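Local structure of type I modular polyketide synthase (Streptomyces albus subsp. albus, 6IYT) at residues 74-86 against 448-462. The protein is the acyltransferase domain of a salinomycin polyketide synthase module, probably moving an ethylmalonyl extender unit from its coenzyme A thioester to the acyl carrier protein. Numbering follows the deposited sequence.
Sequences ATDLGYSLAATRA and TAVFAGRGAKAVDLP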
# COMPACT_ATOMS: atom_id res chain seq x y z
N ALA A 74 -6.70 -25.16 -17.89
CA ALA A 74 -6.50 -24.51 -16.62
C ALA A 74 -7.25 -23.19 -16.57
O ALA A 74 -7.97 -22.90 -15.61
CB ALA A 74 -5.02 -24.28 -16.36
N THR A 75 -7.10 -22.37 -17.60
CA THR A 75 -7.67 -21.08 -17.54
C THR A 75 -9.20 -21.10 -17.73
O THR A 75 -9.93 -20.36 -17.06
CB THR A 75 -6.93 -20.07 -18.46
OG1 THR A 75 -7.68 -19.87 -19.66
CG2 THR A 75 -5.51 -20.59 -18.80
N ASP A 76 -9.70 -22.06 -18.52
CA ASP A 76 -11.16 -22.24 -18.63
C ASP A 76 -11.77 -22.60 -17.25
O ASP A 76 -12.88 -22.16 -16.92
CB ASP A 76 -11.51 -23.35 -19.64
CG ASP A 76 -11.15 -23.00 -21.10
OD1 ASP A 76 -11.02 -21.79 -21.42
OD2 ASP A 76 -11.19 -23.94 -21.94
N LEU A 77 -11.14 -23.52 -16.55
CA LEU A 77 -11.65 -23.92 -15.19
C LEU A 77 -11.62 -22.75 -14.22
O LEU A 77 -12.59 -22.51 -13.50
CB LEU A 77 -10.85 -25.09 -14.65
CG LEU A 77 -11.10 -26.41 -15.36
CD1 LEU A 77 -9.98 -27.41 -15.08
CD2 LEU A 77 -12.44 -26.96 -14.92
N GLY A 78 -10.56 -21.98 -14.25
CA GLY A 78 -10.46 -20.81 -13.37
C GLY A 78 -11.56 -19.80 -13.68
O GLY A 78 -12.24 -19.29 -12.79
N TYR A 79 -11.74 -19.51 -14.97
CA TYR A 79 -12.79 -18.63 -15.40
C TYR A 79 -14.16 -19.14 -14.94
O TYR A 79 -14.97 -18.39 -14.41
CB TYR A 79 -12.78 -18.46 -16.91
CG TYR A 79 -13.95 -17.64 -17.39
CD1 TYR A 79 -14.00 -16.25 -17.17
CD2 TYR A 79 -15.05 -18.25 -17.95
CE1 TYR A 79 -15.13 -15.51 -17.51
CE2 TYR A 79 -16.16 -17.51 -18.33
CZ TYR A 79 -16.21 -16.16 -18.08
OH TYR A 79 -17.34 -15.46 -18.42
N SER A 80 -14.37 -20.43 -15.06
CA SER A 80 -15.68 -21.00 -14.74
C SER A 80 -15.97 -20.97 -13.22
O SER A 80 -17.08 -20.66 -12.79
CB SER A 80 -15.76 -22.43 -15.27
OG SER A 80 -15.60 -22.45 -16.69
N LEU A 81 -14.96 -21.27 -12.43
CA LEU A 81 -15.07 -21.17 -10.99
C LEU A 81 -15.40 -19.74 -10.57
O LEU A 81 -16.12 -19.53 -9.60
CB LEU A 81 -13.77 -21.60 -10.34
CG LEU A 81 -13.49 -23.10 -10.38
CD1 LEU A 81 -12.05 -23.35 -10.10
CD2 LEU A 81 -14.39 -23.87 -9.40
N ALA A 82 -14.83 -18.76 -11.27
CA ALA A 82 -15.06 -17.35 -10.94
C ALA A 82 -16.44 -16.88 -11.39
O ALA A 82 -17.04 -16.04 -10.75
CB ALA A 82 -13.97 -16.48 -11.57
N ALA A 83 -16.93 -17.40 -12.51
CA ALA A 83 -18.12 -16.85 -13.11
C ALA A 83 -19.38 -17.56 -12.61
O ALA A 83 -20.43 -16.96 -12.57
CB ALA A 83 -18.02 -16.91 -14.63
N THR A 84 -19.27 -18.85 -12.28
CA THR A 84 -20.46 -19.73 -12.23
C THR A 84 -20.76 -20.24 -10.83
O THR A 84 -21.79 -20.86 -10.59
CB THR A 84 -20.35 -20.94 -13.21
OG1 THR A 84 -19.46 -21.94 -12.68
CG2 THR A 84 -19.85 -20.50 -14.58
N ARG A 85 -19.87 -19.97 -9.89
CA ARG A 85 -20.07 -20.41 -8.52
C ARG A 85 -20.48 -19.22 -7.67
O ARG A 85 -19.90 -18.15 -7.78
CB ARG A 85 -18.80 -21.05 -7.96
CG ARG A 85 -18.46 -22.40 -8.56
CD ARG A 85 -19.45 -23.48 -8.13
NE ARG A 85 -18.77 -24.76 -7.96
CZ ARG A 85 -19.03 -25.85 -8.66
NH1 ARG A 85 -18.26 -26.93 -8.50
NH2 ARG A 85 -20.03 -25.87 -9.56
N ALA A 86 -21.45 -19.43 -6.78
CA ALA A 86 -21.63 -18.57 -5.60
C ALA A 86 -20.37 -18.55 -4.73
O ALA A 86 -19.76 -19.59 -4.46
CB ALA A 86 -22.82 -19.04 -4.77
N THR A 448 -13.60 -12.58 -12.19
CA THR A 448 -13.78 -12.72 -13.65
C THR A 448 -12.86 -11.76 -14.42
O THR A 448 -12.35 -12.10 -15.50
CB THR A 448 -15.23 -12.47 -14.04
OG1 THR A 448 -16.05 -13.53 -13.49
CG2 THR A 448 -15.38 -12.42 -15.54
N ALA A 449 -12.61 -10.59 -13.86
CA ALA A 449 -11.77 -9.59 -14.52
C ALA A 449 -10.30 -10.04 -14.65
O ALA A 449 -9.58 -9.60 -15.55
CB ALA A 449 -11.86 -8.25 -13.78
N VAL A 450 -9.86 -10.96 -13.80
CA VAL A 450 -8.53 -11.53 -13.92
C VAL A 450 -8.33 -12.23 -15.27
O VAL A 450 -7.20 -12.33 -15.76
CB VAL A 450 -8.25 -12.53 -12.75
CG1 VAL A 450 -7.00 -13.32 -13.00
CG2 VAL A 450 -8.16 -11.78 -11.45
N PHE A 451 -9.41 -12.76 -15.85
CA PHE A 451 -9.31 -13.56 -17.03
C PHE A 451 -9.48 -12.76 -18.33
O PHE A 451 -9.42 -13.34 -19.43
CB PHE A 451 -10.32 -14.71 -16.98
CG PHE A 451 -10.06 -15.68 -15.89
CD1 PHE A 451 -9.10 -16.69 -16.05
CD2 PHE A 451 -10.62 -15.50 -14.63
CE1 PHE A 451 -8.74 -17.49 -14.99
CE2 PHE A 451 -10.27 -16.32 -13.58
CZ PHE A 451 -9.35 -17.31 -13.75
N ALA A 452 -9.57 -11.44 -18.21
CA ALA A 452 -9.70 -10.56 -19.40
C ALA A 452 -8.52 -10.79 -20.34
O ALA A 452 -7.36 -10.85 -19.91
CB ALA A 452 -9.77 -9.12 -18.98
N GLY A 453 -8.85 -11.11 -21.61
CA GLY A 453 -7.85 -11.21 -22.66
C GLY A 453 -7.25 -12.60 -22.81
O GLY A 453 -6.35 -12.81 -23.62
N ARG A 454 -7.64 -13.53 -21.93
CA ARG A 454 -6.99 -14.85 -21.92
C ARG A 454 -7.65 -15.80 -22.92
O ARG A 454 -7.21 -16.94 -23.06
CB ARG A 454 -7.05 -15.47 -20.53
CG ARG A 454 -6.38 -14.64 -19.43
CD ARG A 454 -4.87 -14.52 -19.64
NE ARG A 454 -4.23 -15.83 -19.85
CZ ARG A 454 -3.77 -16.63 -18.88
NH1 ARG A 454 -3.84 -16.27 -17.59
NH2 ARG A 454 -3.18 -17.78 -19.21
N GLY A 455 -8.79 -15.40 -23.44
CA GLY A 455 -9.57 -16.23 -24.36
C GLY A 455 -10.23 -17.42 -23.69
O GLY A 455 -10.34 -18.48 -24.29
N ALA A 456 -10.59 -17.27 -22.41
CA ALA A 456 -11.23 -18.35 -21.63
C ALA A 456 -12.70 -18.55 -22.01
O ALA A 456 -13.35 -17.63 -22.56
CB ALA A 456 -11.11 -18.07 -20.14
N LYS A 457 -13.23 -19.74 -21.74
CA LYS A 457 -14.66 -20.00 -21.90
C LYS A 457 -15.15 -20.85 -20.75
O LYS A 457 -14.37 -21.63 -20.16
CB LYS A 457 -14.94 -20.72 -23.21
CG LYS A 457 -13.98 -21.87 -23.48
CD LYS A 457 -14.39 -22.66 -24.73
CE LYS A 457 -15.31 -23.81 -24.37
NZ LYS A 457 -16.42 -23.99 -25.35
N ALA A 458 -16.44 -20.78 -20.49
CA ALA A 458 -17.07 -21.63 -19.44
C ALA A 458 -17.02 -23.11 -19.81
O ALA A 458 -17.24 -23.49 -20.98
CB ALA A 458 -18.51 -21.18 -19.19
N VAL A 459 -16.69 -23.93 -18.83
CA VAL A 459 -16.58 -25.37 -19.03
C VAL A 459 -17.31 -26.08 -17.89
O VAL A 459 -17.51 -25.50 -16.82
CB VAL A 459 -15.12 -25.84 -19.09
CG1 VAL A 459 -14.42 -25.23 -20.30
CG2 VAL A 459 -14.39 -25.49 -17.81
N ASP A 460 -17.69 -27.32 -18.13
CA ASP A 460 -18.42 -28.09 -17.13
C ASP A 460 -17.60 -28.27 -15.86
O ASP A 460 -16.40 -28.53 -15.90
CB ASP A 460 -18.83 -29.45 -17.71
CG ASP A 460 -19.67 -30.26 -16.74
OD1 ASP A 460 -19.25 -30.44 -15.59
OD2 ASP A 460 -20.76 -30.71 -17.15
N LEU A 461 -18.27 -28.13 -14.72
CA LEU A 461 -17.66 -28.28 -13.42
C LEU A 461 -18.54 -29.20 -12.59
O LEU A 461 -19.74 -29.28 -12.82
CB LEU A 461 -17.56 -26.93 -12.71
CG LEU A 461 -16.62 -25.86 -13.28
CD1 LEU A 461 -16.91 -24.52 -12.64
CD2 LEU A 461 -15.17 -26.26 -13.08
N PRO A 462 -17.95 -29.90 -11.62
CA PRO A 462 -18.86 -30.74 -10.84
C PRO A 462 -20.00 -29.95 -10.25
O PRO A 462 -19.84 -28.77 -9.93
CB PRO A 462 -17.96 -31.34 -9.74
CG PRO A 462 -16.65 -30.65 -9.84
CD PRO A 462 -16.70 -29.61 -10.90
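Y79 CB sits over the face of the F451 ring in a CH-pi contact, a worked example of how side chains fasten an extended chain across a helix. The F451 ring turns one face to the helix backbone at Y79 N, 3.5 Å above its plane near the rim, and F451 CZ lies 3.3 Å from G78 C, where a side-chain carbon would collide with the ring. A chi1 of 175°, trans to the main-chain nitrogen, carries the Y79 ring between the two limbs of 448-462, its edge meeting T448 CG2 and A458 N. Two polar side chains then hold the extended loop 456-461: D76 OD1 accepts a hydrogen bond from K457 N (3.0 Å), which comes from above the carboxylate plane, and S80 OG accepts from V459 N at 2.8 Å while donating to D76 O, which fixes the hydroxyl's rotation. Beyond them, L461 sets CD1 against S80 CB and CD2 tightly on L77 CD2, 3.4 Å away. The R85 guanidinium grips P462 O end-on through NH1 and NH2, the oxygen in its plane. With H65 NE2 hydrogen-bonding D460 O, the arrangement is consistent with the post-acyltransferase tail folding back over the linker subdomain preceding the acyltransferase core, as in other modular polyketide synthases.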